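Local coordinates for putative cell invasion protein with MAC/Perforin domain (Bacteroides thetaiotaomicron VPI-5482, PDB 3KK7) that is of unknown mechanism but belongs to the membrane-attack complex/perforin family and may act in cell invasion, possibly by forming pores, at residues I377-M382 with N437-E442; V399-T402 with D406-I409; S444-L449 with V474-M479. All coordinates share one frame; numbering follows the deposited sequence.

Contact 1: residues I377-M382 with N437-E442; sequences IEIIKM and NAIKDE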
ATOM      1  N   ILE A 377     -18.221 -11.225  18.358  1.00 32.39           N
ATOM      2  CA  ILE A 377     -19.125 -10.114  18.535  1.00 32.64           C
ATOM      3  C   ILE A 377     -18.980  -9.641  19.967  1.00 33.09           C
ATOM      4  O   ILE A 377     -19.034 -10.454  20.880  1.00 33.23           O
ATOM      5  CB  ILE A 377     -20.560 -10.545  18.312  1.00 32.63           C
ATOM      6  CG1 ILE A 377     -20.744 -11.018  16.863  1.00 32.18           C
ATOM      7  CG2 ILE A 377     -21.497  -9.392  18.651  1.00 33.11           C
ATOM      8  CD1 ILE A 377     -22.149 -11.494  16.534  1.00 29.91           C
ATOM      9  N   GLU A 378     -18.771  -8.342  20.164  1.00 33.44           N
ATOM     10  CA  GLU A 378     -18.753  -7.762  21.502  1.00 34.21           C
ATOM     11  C   GLU A 378     -19.961  -6.817  21.619  1.00 34.88           C
ATOM     12  O   GLU A 378     -20.160  -5.945  20.757  1.00 35.37           O
ATOM     13  CB  GLU A 378     -17.425  -7.048  21.802  1.00 34.37           C
ATOM     14  CG  GLU A 378     -17.048  -5.906  20.834  1.00 35.83           C
ATOM     15  CD  GLU A 378     -15.673  -5.308  21.102  1.00 37.52           C
ATOM     16  OE1 GLU A 378     -15.260  -5.316  22.283  1.00 40.02           O
ATOM     17  OE2 GLU A 378     -15.010  -4.822  20.139  1.00 37.79           O
ATOM     18  N   ILE A 379     -20.806  -7.034  22.631  1.00 34.82           N
ATOM     19  CA  ILE A 379     -21.963  -6.164  22.880  1.00 34.80           C
ATOM     20  C   ILE A 379     -21.485  -5.112  23.877  1.00 35.01           C
ATOM     21  O   ILE A 379     -21.232  -5.418  25.053  1.00 35.01           O
ATOM     22  CB  ILE A 379     -23.181  -6.932  23.462  1.00 34.61           C
ATOM     23  CG1 ILE A 379     -23.587  -8.091  22.532  1.00 34.16           C
ATOM     24  CG2 ILE A 379     -24.353  -5.972  23.680  1.00 34.62           C
ATOM     25  CD1 ILE A 379     -24.234  -9.262  23.235  1.00 30.83           C
ATOM     26  N   ILE A 380     -21.335  -3.882  23.405  1.00 34.69           N
ATOM     27  CA  ILE A 380     -20.770  -2.837  24.226  1.00 34.71           C
ATOM     28  C   ILE A 380     -21.577  -1.566  24.050  1.00 34.85           C
ATOM     29  O   ILE A 380     -22.676  -1.602  23.526  1.00 34.52           O
ATOM     30  CB  ILE A 380     -19.273  -2.630  23.892  1.00 34.91           C
ATOM     31  CG1 ILE A 380     -19.084  -2.266  22.411  1.00 35.11           C
ATOM     32  CG2 ILE A 380     -18.486  -3.892  24.236  1.00 35.09           C
ATOM     33  CD1 ILE A 380     -17.760  -1.579  22.096  1.00 34.46           C
ATOM     34  N   LYS A 381     -21.028  -0.449  24.504  1.00 35.49           N
ATOM     35  CA  LYS A 381     -21.728   0.815  24.516  1.00 35.88           C
ATOM     36  C   LYS A 381     -21.192   1.737  23.430  1.00 36.49           C
ATOM     37  O   LYS A 381     -19.984   1.836  23.254  1.00 36.97           O
ATOM     38  CB  LYS A 381     -21.587   1.465  25.892  1.00 35.62           C
ATOM     39  CG  LYS A 381     -22.370   0.743  26.962  1.00 35.56           C
ATOM     40  CD  LYS A 381     -22.211   1.385  28.345  1.00 35.85           C
ATOM     41  CE  LYS A 381     -23.141   0.724  29.353  1.00 35.61           C
ATOM     42  NZ  LYS A 381     -22.631   0.755  30.744  1.00 35.86           N
HETATM   43  N   MSE A 382     -22.107   2.391  22.706  1.00 37.10           N
HETATM   44  CA  MSE A 382     -21.773   3.363  21.658  1.00 37.54           C
HETATM   45  C   MSE A 382     -22.269   4.738  22.074  1.00 37.59           C
HETATM   46  O   MSE A 382     -23.431   4.906  22.444  1.00 36.93           O
HETATM   47  CB  MSE A 382     -22.413   2.970  20.328  1.00 37.87           C
HETATM   48  CG  MSE A 382     -22.029   3.830  19.136  1.00 38.66           C
HETATM   49 SE   MSE A 382     -23.225   3.403  17.647  0.75 43.59          SE
HETATM   50  CE  MSE A 382     -23.526   5.198  16.881  1.00 43.08           C
ATOM     51  N   ASN A 437     -28.142  -9.789  26.707  1.00 35.12           N
ATOM     52  CA  ASN A 437     -28.631 -11.152  26.574  1.00 35.35           C
ATOM     53  C   ASN A 437     -29.635 -11.309  25.450  1.00 35.09           C
ATOM     54  O   ASN A 437     -29.687 -12.367  24.828  1.00 35.47           O
ATOM     55  CB  ASN A 437     -29.277 -11.650  27.875  1.00 35.91           C
ATOM     56  CG  ASN A 437     -28.261 -12.015  28.944  1.00 36.89           C
ATOM     57  OD1 ASN A 437     -27.102 -12.332  28.649  1.00 38.79           O
ATOM     58  ND2 ASN A 437     -28.703 -11.990  30.198  1.00 37.67           N
ATOM     59  N   ALA A 438     -30.451 -10.284  25.210  1.00 34.74           N
ATOM     60  CA  ALA A 438     -31.450 -10.326  24.124  1.00 34.31           C
ATOM     61  C   ALA A 438     -30.761 -10.283  22.751  1.00 33.89           C
ATOM     62  O   ALA A 438     -31.098 -11.075  21.857  1.00 33.68           O
ATOM     63  CB  ALA A 438     -32.467  -9.184  24.274  1.00 34.20           C
ATOM     64  N   ILE A 439     -29.785  -9.379  22.610  1.00 33.43           N
ATOM     65  CA  ILE A 439     -28.949  -9.293  21.398  1.00 33.21           C
ATOM     66  C   ILE A 439     -28.206 -10.605  21.159  1.00 33.61           C
ATOM     67  O   ILE A 439     -28.190 -11.121  20.047  1.00 33.89           O
ATOM     68  CB  ILE A 439     -27.917  -8.147  21.487  1.00 33.01           C
ATOM     69  CG1 ILE A 439     -28.595  -6.800  21.283  1.00 31.96           C
ATOM     70  CG2 ILE A 439     -26.836  -8.306  20.442  1.00 32.49           C
ATOM     71  CD1 ILE A 439     -27.679  -5.658  21.560  1.00 32.52           C
ATOM     72  N   LYS A 440     -27.595 -11.152  22.201  1.00 34.10           N
ATOM     73  CA  LYS A 440     -26.953 -12.460  22.083  1.00 34.30           C
ATOM     74  C   LYS A 440     -27.967 -13.514  21.607  1.00 34.51           C
ATOM     75  O   LYS A 440     -27.694 -14.218  20.646  1.00 33.97           O
ATOM     76  CB  LYS A 440     -26.258 -12.854  23.395  1.00 34.26           C
ATOM     77  CG  LYS A 440     -25.876 -14.345  23.533  1.00 35.33           C
ATOM     78  CD  LYS A 440     -26.943 -15.144  24.323  1.00 36.41           C
ATOM     79  CE  LYS A 440     -26.455 -16.514  24.767  1.00 37.00           C
ATOM     80  NZ  LYS A 440     -25.805 -17.256  23.637  1.00 37.39           N
ATOM     81  N   ASP A 441     -29.143 -13.590  22.238  1.00 34.90           N
ATOM     82  CA  ASP A 441     -30.156 -14.587  21.836  1.00 35.50           C
ATOM     83  C   ASP A 441     -30.449 -14.462  20.348  1.00 35.62           C
ATOM     84  O   ASP A 441     -30.563 -15.469  19.654  1.00 35.34           O
ATOM     85  CB  ASP A 441     -31.471 -14.443  22.625  1.00 35.54           C
ATOM     86  CG  ASP A 441     -31.338 -14.847  24.100  1.00 36.90           C
ATOM     87  OD1 ASP A 441     -30.277 -15.371  24.521  1.00 37.97           O
ATOM     88  OD2 ASP A 441     -32.316 -14.637  24.857  1.00 38.99           O
ATOM     89  N   GLU A 442     -30.561 -13.225  19.859  1.00 35.86           N
ATOM     90  CA  GLU A 442     -30.786 -13.000  18.423  1.00 36.24           C
ATOM     91  C   GLU A 442     -29.596 -13.377  17.557  1.00 36.01           C
ATOM     92  O   GLU A 442     -29.689 -14.285  16.730  1.00 35.25           O
ATOM     93  CB  GLU A 442     -31.225 -11.556  18.112  1.00 36.53           C
ATOM     94  CG  GLU A 442     -32.750 -11.419  17.878  1.00 37.73           C
ATOM     95  CD  GLU A 442     -33.235 -12.246  16.670  1.00 38.90           C
ATOM     96  OE1 GLU A 442     -32.595 -12.178  15.577  1.00 38.37           O
ATOM     97  OE2 GLU A 442     -34.248 -12.970  16.826  1.00 38.14           O
TER

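Contact 2: residues V399-T402 with D406-I409; sequences VLNT and DKLI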
ATOM      1  N   VAL A 399     -20.967  -5.384  18.145  1.00 30.05           N
ATOM      2  CA  VAL A 399     -19.895  -5.000  17.224  1.00 28.95           C
ATOM      3  C   VAL A 399     -19.161  -6.254  16.765  1.00 29.03           C
ATOM      4  O   VAL A 399     -18.516  -6.920  17.558  1.00 28.75           O
ATOM      5  CB  VAL A 399     -18.897  -4.014  17.883  1.00 28.73           C
ATOM      6  CG1 VAL A 399     -17.796  -3.653  16.916  1.00 28.71           C
ATOM      7  CG2 VAL A 399     -19.595  -2.749  18.343  1.00 27.57           C
ATOM      8  N   LEU A 400     -19.257  -6.584  15.478  1.00 29.23           N
ATOM      9  CA  LEU A 400     -18.510  -7.719  14.932  1.00 28.87           C
ATOM     10  C   LEU A 400     -17.053  -7.333  14.730  1.00 29.22           C
ATOM     11  O   LEU A 400     -16.755  -6.411  13.970  1.00 29.17           O
ATOM     12  CB  LEU A 400     -19.101  -8.145  13.603  1.00 28.69           C
ATOM     13  CG  LEU A 400     -18.379  -9.296  12.893  1.00 28.81           C
ATOM     14  CD1 LEU A 400     -18.488 -10.620  13.693  1.00 27.89           C
ATOM     15  CD2 LEU A 400     -18.934  -9.405  11.470  1.00 26.71           C
ATOM     16  N   ASN A 401     -16.154  -8.019  15.432  1.00 29.93           N
ATOM     17  CA  ASN A 401     -14.718  -7.888  15.200  1.00 30.59           C
ATOM     18  C   ASN A 401     -14.326  -8.898  14.128  1.00 30.46           C
ATOM     19  O   ASN A 401     -14.505 -10.104  14.340  1.00 30.95           O
ATOM     20  CB  ASN A 401     -13.891  -8.100  16.477  1.00 31.01           C
ATOM     21  CG  ASN A 401     -13.827  -6.835  17.361  1.00 33.66           C
ATOM     22  OD1 ASN A 401     -12.743  -6.332  17.667  1.00 36.22           O
ATOM     23  ND2 ASN A 401     -14.998  -6.318  17.765  1.00 35.35           N
ATOM     24  N   THR A 402     -13.811  -8.410  12.990  1.00 29.52           N
ATOM     25  CA  THR A 402     -13.471  -9.272  11.860  1.00 29.01           C
ATOM     26  C   THR A 402     -12.130  -9.954  12.078  1.00 28.39           C
ATOM     27  O   THR A 402     -11.444  -9.664  13.035  1.00 28.43           O
ATOM     28  CB  THR A 402     -13.436  -8.475  10.530  1.00 29.03           C
ATOM     29  OG1 THR A 402     -12.305  -7.586  10.508  1.00 29.32           O
ATOM     30  CG2 THR A 402     -14.725  -7.684  10.348  1.00 29.05           C
ATOM     31  N   ASP A 406     -11.120  -5.390  12.325  1.00 29.93           N
ATOM     32  CA  ASP A 406     -11.959  -4.221  12.091  1.00 29.92           C
ATOM     33  C   ASP A 406     -13.163  -4.377  13.001  1.00 29.83           C
ATOM     34  O   ASP A 406     -13.542  -5.494  13.298  1.00 29.58           O
ATOM     35  CB  ASP A 406     -12.411  -4.181  10.625  1.00 29.58           C
ATOM     36  CG  ASP A 406     -11.269  -4.399   9.659  1.00 29.92           C
ATOM     37  OD1 ASP A 406     -10.260  -3.639   9.725  1.00 30.25           O
ATOM     38  OD2 ASP A 406     -11.378  -5.335   8.835  1.00 28.82           O
ATOM     39  N   LYS A 407     -13.753  -3.264  13.432  1.00 29.97           N
ATOM     40  CA  LYS A 407     -14.938  -3.292  14.270  1.00 30.24           C
ATOM     41  C   LYS A 407     -16.142  -2.814  13.469  1.00 30.19           C
ATOM     42  O   LYS A 407     -16.239  -1.642  13.113  1.00 29.88           O
ATOM     43  CB  LYS A 407     -14.738  -2.438  15.538  1.00 30.43           C
ATOM     44  CG  LYS A 407     -13.403  -2.683  16.227  1.00 31.11           C
ATOM     45  CD  LYS A 407     -13.436  -2.545  17.740  1.00 33.18           C
ATOM     46  CE  LYS A 407     -12.109  -2.997  18.364  1.00 34.61           C
ATOM     47  NZ  LYS A 407     -12.280  -3.990  19.469  1.00 37.16           N
ATOM     48  N   LEU A 408     -17.053  -3.740  13.175  1.00 30.43           N
ATOM     49  CA  LEU A 408     -18.270  -3.428  12.439  1.00 30.70           C
ATOM     50  C   LEU A 408     -19.418  -3.277  13.442  1.00 31.10           C
ATOM     51  O   LEU A 408     -20.064  -4.252  13.843  1.00 30.96           O
ATOM     52  CB  LEU A 408     -18.556  -4.502  11.372  1.00 30.98           C
ATOM     53  CG  LEU A 408     -17.355  -4.922  10.494  1.00 31.59           C
ATOM     54  CD1 LEU A 408     -17.740  -5.987   9.454  1.00 32.19           C
ATOM     55  CD2 LEU A 408     -16.770  -3.703   9.816  1.00 30.73           C
ATOM     56  N   ILE A 409     -19.637  -2.031  13.852  1.00 31.74           N
ATOM     57  CA  ILE A 409     -20.700  -1.656  14.777  1.00 32.23           C
ATOM     58  C   ILE A 409     -22.037  -1.788  14.065  1.00 32.53           C
ATOM     59  O   ILE A 409     -22.238  -1.153  13.047  1.00 31.87           O
ATOM     60  CB  ILE A 409     -20.562  -0.166  15.215  1.00 32.20           C
ATOM     61  CG1 ILE A 409     -19.163   0.159  15.732  1.00 32.80           C
ATOM     62  CG2 ILE A 409     -21.551   0.173  16.303  1.00 32.23           C
ATOM     63  CD1 ILE A 409     -18.911   1.658  15.866  1.00 32.71           C
TER

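Contact 3: residues S444-L449 with V474-M479; sequences SKYYQL and VDEKGM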
ATOM      1  N   SER A 444     -26.997 -15.010  18.101  1.00 36.13           N
ATOM      2  CA  SER A 444     -26.694 -16.435  18.297  1.00 35.90           C
ATOM      3  C   SER A 444     -27.375 -17.354  17.264  1.00 35.25           C
ATOM      4  O   SER A 444     -26.892 -18.440  16.989  1.00 34.92           O
ATOM      5  CB  SER A 444     -27.135 -16.840  19.711  1.00 36.08           C
ATOM      6  OG  SER A 444     -26.611 -18.085  20.086  1.00 37.15           O
ATOM      7  N   LYS A 445     -28.505 -16.921  16.709  1.00 35.01           N
ATOM      8  CA  LYS A 445     -29.220 -17.698  15.686  1.00 34.93           C
ATOM      9  C   LYS A 445     -28.429 -17.795  14.376  1.00 34.80           C
ATOM     10  O   LYS A 445     -28.665 -18.699  13.585  1.00 34.64           O
ATOM     11  CB  LYS A 445     -30.585 -17.067  15.363  1.00 34.86           C
ATOM     12  CG  LYS A 445     -31.655 -17.058  16.473  1.00 35.12           C
ATOM     13  CD  LYS A 445     -32.736 -15.978  16.151  1.00 35.61           C
ATOM     14  CE  LYS A 445     -34.180 -16.398  16.478  1.00 35.25           C
ATOM     15  NZ  LYS A 445     -34.484 -16.392  17.920  1.00 35.09           N
ATOM     16  N   TYR A 446     -27.514 -16.850  14.155  1.00 34.72           N
ATOM     17  CA  TYR A 446     -26.776 -16.743  12.899  1.00 34.79           C
ATOM     18  C   TYR A 446     -25.257 -16.953  13.058  1.00 35.08           C
ATOM     19  O   TYR A 446     -24.602 -17.431  12.129  1.00 34.58           O
ATOM     20  CB  TYR A 446     -27.075 -15.367  12.266  1.00 34.62           C
ATOM     21  CG  TYR A 446     -28.550 -15.039  12.254  1.00 34.05           C
ATOM     22  CD1 TYR A 446     -29.394 -15.561  11.273  1.00 33.84           C
ATOM     23  CD2 TYR A 446     -29.115 -14.243  13.248  1.00 33.54           C
ATOM     24  CE1 TYR A 446     -30.778 -15.281  11.278  1.00 34.01           C
ATOM     25  CE2 TYR A 446     -30.496 -13.960  13.265  1.00 33.85           C
ATOM     26  CZ  TYR A 446     -31.321 -14.485  12.276  1.00 34.04           C
ATOM     27  OH  TYR A 446     -32.674 -14.207  12.291  1.00 34.28           O
ATOM     28  N   TYR A 447     -24.710 -16.583  14.221  1.00 35.54           N
ATOM     29  CA  TYR A 447     -23.263 -16.608  14.465  1.00 35.86           C
ATOM     30  C   TYR A 447     -22.966 -17.535  15.636  1.00 36.39           C
ATOM     31  O   TYR A 447     -23.598 -17.418  16.693  1.00 36.11           O
ATOM     32  CB  TYR A 447     -22.751 -15.232  14.869  1.00 35.67           C
ATOM     33  CG  TYR A 447     -22.852 -14.129  13.847  1.00 35.86           C
ATOM     34  CD1 TYR A 447     -23.995 -13.334  13.743  1.00 36.13           C
ATOM     35  CD2 TYR A 447     -21.770 -13.815  13.042  1.00 36.05           C
ATOM     36  CE1 TYR A 447     -24.057 -12.279  12.808  1.00 35.98           C
ATOM     37  CE2 TYR A 447     -21.829 -12.771  12.117  1.00 35.69           C
ATOM     38  CZ  TYR A 447     -22.960 -12.016  12.004  1.00 35.50           C
ATOM     39  OH  TYR A 447     -22.970 -10.998  11.086  1.00 37.48           O
ATOM     40  N   GLN A 448     -21.984 -18.417  15.448  1.00 36.99           N
ATOM     41  CA  GLN A 448     -21.572 -19.400  16.460  1.00 37.37           C
ATOM     42  C   GLN A 448     -20.189 -19.087  17.047  1.00 37.17           C
ATOM     43  O   GLN A 448     -19.526 -19.967  17.622  1.00 36.97           O
ATOM     44  CB  GLN A 448     -21.529 -20.790  15.835  1.00 37.75           C
ATOM     45  CG  GLN A 448     -22.881 -21.441  15.624  1.00 39.56           C
ATOM     46  CD  GLN A 448     -22.733 -22.930  15.389  1.00 42.10           C
ATOM     47  OE1 GLN A 448     -21.758 -23.377  14.776  1.00 44.81           O
ATOM     48  NE2 GLN A 448     -23.682 -23.709  15.892  1.00 44.10           N
ATOM     49  N   LEU A 449     -19.758 -17.836  16.889  1.00 36.80           N
ATOM     50  CA  LEU A 449     -18.471 -17.394  17.396  1.00 36.22           C
ATOM     51  C   LEU A 449     -18.640 -16.866  18.821  1.00 36.11           C
ATOM     52  O   LEU A 449     -19.754 -16.742  19.322  1.00 35.66           O
ATOM     53  CB  LEU A 449     -17.858 -16.341  16.467  1.00 35.99           C
ATOM     54  CG  LEU A 449     -18.715 -15.283  15.758  1.00 35.97           C
ATOM     55  CD1 LEU A 449     -19.597 -14.452  16.715  1.00 34.33           C
ATOM     56  CD2 LEU A 449     -17.780 -14.379  14.930  1.00 35.31           C
ATOM     57  N   VAL A 474     -28.649  -3.393  10.670  1.00 34.57           N
ATOM     58  CA  VAL A 474     -28.152  -4.710  10.297  1.00 34.32           C
ATOM     59  C   VAL A 474     -29.219  -5.693  10.686  1.00 34.19           C
ATOM     60  O   VAL A 474     -29.764  -5.609  11.782  1.00 34.20           O
ATOM     61  CB  VAL A 474     -26.835  -5.079  10.965  1.00 34.36           C
ATOM     62  CG1 VAL A 474     -26.636  -6.588  10.917  1.00 34.92           C
ATOM     63  CG2 VAL A 474     -25.679  -4.354  10.282  1.00 34.00           C
ATOM     64  N   ASP A 475     -29.540  -6.592   9.760  1.00 34.16           N
ATOM     65  CA  ASP A 475     -30.600  -7.573   9.949  1.00 34.01           C
ATOM     66  C   ASP A 475     -30.242  -8.821   9.151  1.00 33.86           C
ATOM     67  O   ASP A 475     -30.396  -8.884   7.928  1.00 33.41           O
ATOM     68  CB  ASP A 475     -31.970  -6.988   9.545  1.00 34.13           C
ATOM     69  CG  ASP A 475     -33.133  -8.007   9.650  1.00 33.85           C
ATOM     70  OD1 ASP A 475     -32.919  -9.244   9.622  1.00 31.94           O
ATOM     71  OD2 ASP A 475     -34.286  -7.538   9.729  1.00 33.83           O
ATOM     72  N   GLU A 476     -29.764  -9.820   9.882  1.00 33.92           N
ATOM     73  CA  GLU A 476     -29.343 -11.073   9.301  1.00 33.90           C
ATOM     74  C   GLU A 476     -30.445 -11.758   8.476  1.00 33.68           C
ATOM     75  O   GLU A 476     -30.124 -12.574   7.615  1.00 33.58           O
ATOM     76  CB  GLU A 476     -28.837 -12.004  10.404  1.00 34.16           C
ATOM     77  CG  GLU A 476     -27.474 -11.609  10.992  1.00 35.14           C
ATOM     78  CD  GLU A 476     -27.507 -10.398  11.914  1.00 37.01           C
ATOM     79  OE1 GLU A 476     -28.557 -10.163  12.520  1.00 36.72           O
ATOM     80  OE2 GLU A 476     -26.479  -9.672  12.024  1.00 40.65           O
ATOM     81  N   LYS A 477     -31.720 -11.417   8.717  1.00 33.26           N
ATOM     82  CA  LYS A 477     -32.840 -12.061   8.016  1.00 33.30           C
ATOM     83  C   LYS A 477     -33.060 -11.540   6.607  1.00 33.40           C
ATOM     84  O   LYS A 477     -33.701 -12.219   5.799  1.00 33.21           O
ATOM     85  CB  LYS A 477     -34.175 -11.909   8.768  1.00 33.11           C
ATOM     86  CG  LYS A 477     -34.161 -12.290  10.237  1.00 33.54           C
ATOM     87  CD  LYS A 477     -35.587 -12.504  10.766  1.00 35.00           C
ATOM     88  CE  LYS A 477     -35.732 -12.171  12.253  1.00 35.31           C
ATOM     89  NZ  LYS A 477     -35.803 -10.693  12.485  1.00 35.83           N
ATOM     90  N   GLY A 478     -32.552 -10.346   6.302  1.00 33.46           N
ATOM     91  CA  GLY A 478     -32.911  -9.666   5.052  1.00 33.56           C
ATOM     92  C   GLY A 478     -31.925  -9.775   3.903  1.00 33.87           C
ATOM     93  O   GLY A 478     -31.726  -8.803   3.172  1.00 34.05           O
HETATM   94  N   MSE A 479     -31.342 -10.952   3.687  1.00 33.83           N
HETATM   95  CA  MSE A 479     -30.203 -11.031   2.796  1.00 34.11           C
HETATM   96  C   MSE A 479     -30.247 -11.999   1.662  1.00 33.66           C
HETATM   97  O   MSE A 479     -30.919 -13.022   1.712  1.00 34.21           O
HETATM   98  CB  MSE A 479     -28.984 -11.301   3.631  1.00 34.51           C
HETATM   99  CG  MSE A 479     -28.933 -10.295   4.713  1.00 36.51           C
HETATM  100 SE   MSE A 479     -27.215  -9.981   5.314  0.75 41.57          SE
HETATM  101  CE  MSE A 479     -26.324  -9.145   3.798  1.00 42.13           C
TER

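Contact 1: residues I377-M382 with N437-E442
E378 OE2 is gripped by a salt bridge from K407 NZ and a hydrogen bond from N401 ND2 on one face of strand 376-386, while the next residue, I379, turns its side chain the other way, onto I439 of helix 429-443. This is a helix laid against the mixed beta-sheet of the D2 domain, and across these two segments it is held by apolar packing alone. The backbones stay well apart, with I379 CA and I439 CA separated by 7.8 Å, and the two isoleucines bridge that distance by overlapping alongside, each pointing toward the other's backbone. I439 CG2 is the busiest atom of the pair: it lies 3.9 Å from I379 CG1 and touches the terminal methyl I379 CD1 as well. On the other branch, I439 CD1 comes within 4.0 Å of I379 CG2, so both branches of the strand residue are used. With CG1 anti to its own carbonyl carbon (chi1 -56°), I379 sends one branch along the helix surface and keeps the other for the tip of I439.

The segments bury 135 Å² between them; L24, I396, I451 and A453 also pack on I379, and P398 on I439. The other carboxylate oxygen, E378 OE1, has its own salt bridge to K457. The helix keeps its regular backbone bonding here, D441 N giving its hydrogen to N437 O at 2.9 Å. K440 contributes only the root of its side chain. Its chain bends at chi2 (-96°) and carries the ammonium away from the strand, while I379 CD1 sits 4.1 Å from K440 CB.

Contact 2: residues V399-T402 with D406-I409
T402 holds its hydroxyl between its own backbone N and carbonyl carbon (chi1 70°), while D406 swings its carboxylate anti to its carbonyl carbon (chi1 -48°), and these two torsions bring T402 OG1 within 3.0 Å of D406 OD2. The same hydroxyl accepts from D406 N, and T402 N donates to D406 O at 2.9 Å, lying in the plane of that carbonyl. Side chain and backbone thus clasp the loop end of a beta hairpin, where strands 392-401 and 407-411 of the D2 sheet are joined. D406 also ties the hairpin to helix 353-363, through a salt bridge from OD1 to R358 and a bond from OD2 to N354.

Further along, L400 and L408 form an antiparallel hydrogen-bonded pair. L408 N to L400 O is short, 2.8 Å, and almost straight (175°); the return bond from L400 N is more bent. On the leucine face, T402 CG2 meets L408 CD1 at 3.6 Å, the two side chains crossing near a right angle. The other face carries V399, N401, K407 and I409. There V399 CG1 presses diagonally on K407 CB at 3.6 Å, and V399 CG2 reaches I409 CG1 at 3.9 Å.

Beyond its CB, K407 runs alongside N401 and bends at chi4, so that NZ meets a lone pair of N401 OD1 at 3.0 Å. A leucine at this position would probably leave N401 OD1 without its ammonium donor and E378 without one of its two lysines.

With the E378 carboxylate as a common partner, amide and ammonium hold each other in place, a pairing likely to fix the amide's rotation and to balance part of the lysine's charge, which K457 also crowds.

Contact 3: residues S444-L449 with V474-M479
A type I beta turn, D475 to G478, lies on the connection from strand 468-472 of the D2 sheet to strand 480-484 of the following one, and its second residue, E476, is pushed against the Y446 ring. The turn is closed by G478 N bonding to D475 O at 3.1 Å, and an Asx turn braces it: D475 OD1 accepts from K477 N.

E476 CB sits over the middle of the Y446 ring, 3.5 Å from its centroid and only 9° off the normal, a clean CH-pi contact. K445 CB covers the opposite face nearer the rim, sandwiching the ring between aliphatic groups, and W518 meets Y446 edge-to-face. These neighbours should fix the rotation of the ring.

From that ring the glutamate bends at chi2 (74°), which carries its carboxylate past Y446 toward the second tyrosine. There E476 OE2 approaches the edge of the Y447 ring in its plane, 3.6 Å from CE1, with ring and carboxylate planes 74° apart. An oxygen facing the slightly positive ring hydrogens is probably favourable, but the main charge partner lies elsewhere: E476 OE1 forms a salt bridge with K443, at the end of helix 429-443. One glutamate thus joins the turn to that helix and to the loop behind it. F410 packs on both Y447 and E476.

At the outer margin K477 lays its aliphatic chain obliquely across the end of Y446, K477 CG lying 3.2 Å from Y446 OH and CD and CE both at 3.7 Å from that oxygen.

In the fold
All three contacts lie in the D2 region, at one end of the elongated chain. Contact 2 is nested along the sequence inside the span closed by contact 1, and contact 3 follows in series. Centres of contacts 1 and 2, and of contacts 1 and 3, are about 12 Å apart; those of 2 and 3 about 14 Å. Contacts 1 and 2 share the mixed sheet, where strands 376-386 and 392-401 are neighbours, while I377 and L400 both pack on L449 and Y447 of contact 3. Helix 429-443 and the sheet containing the hairpin therefore pack as one unit, and contact 3 lies where the chain leaves it for the next sheet.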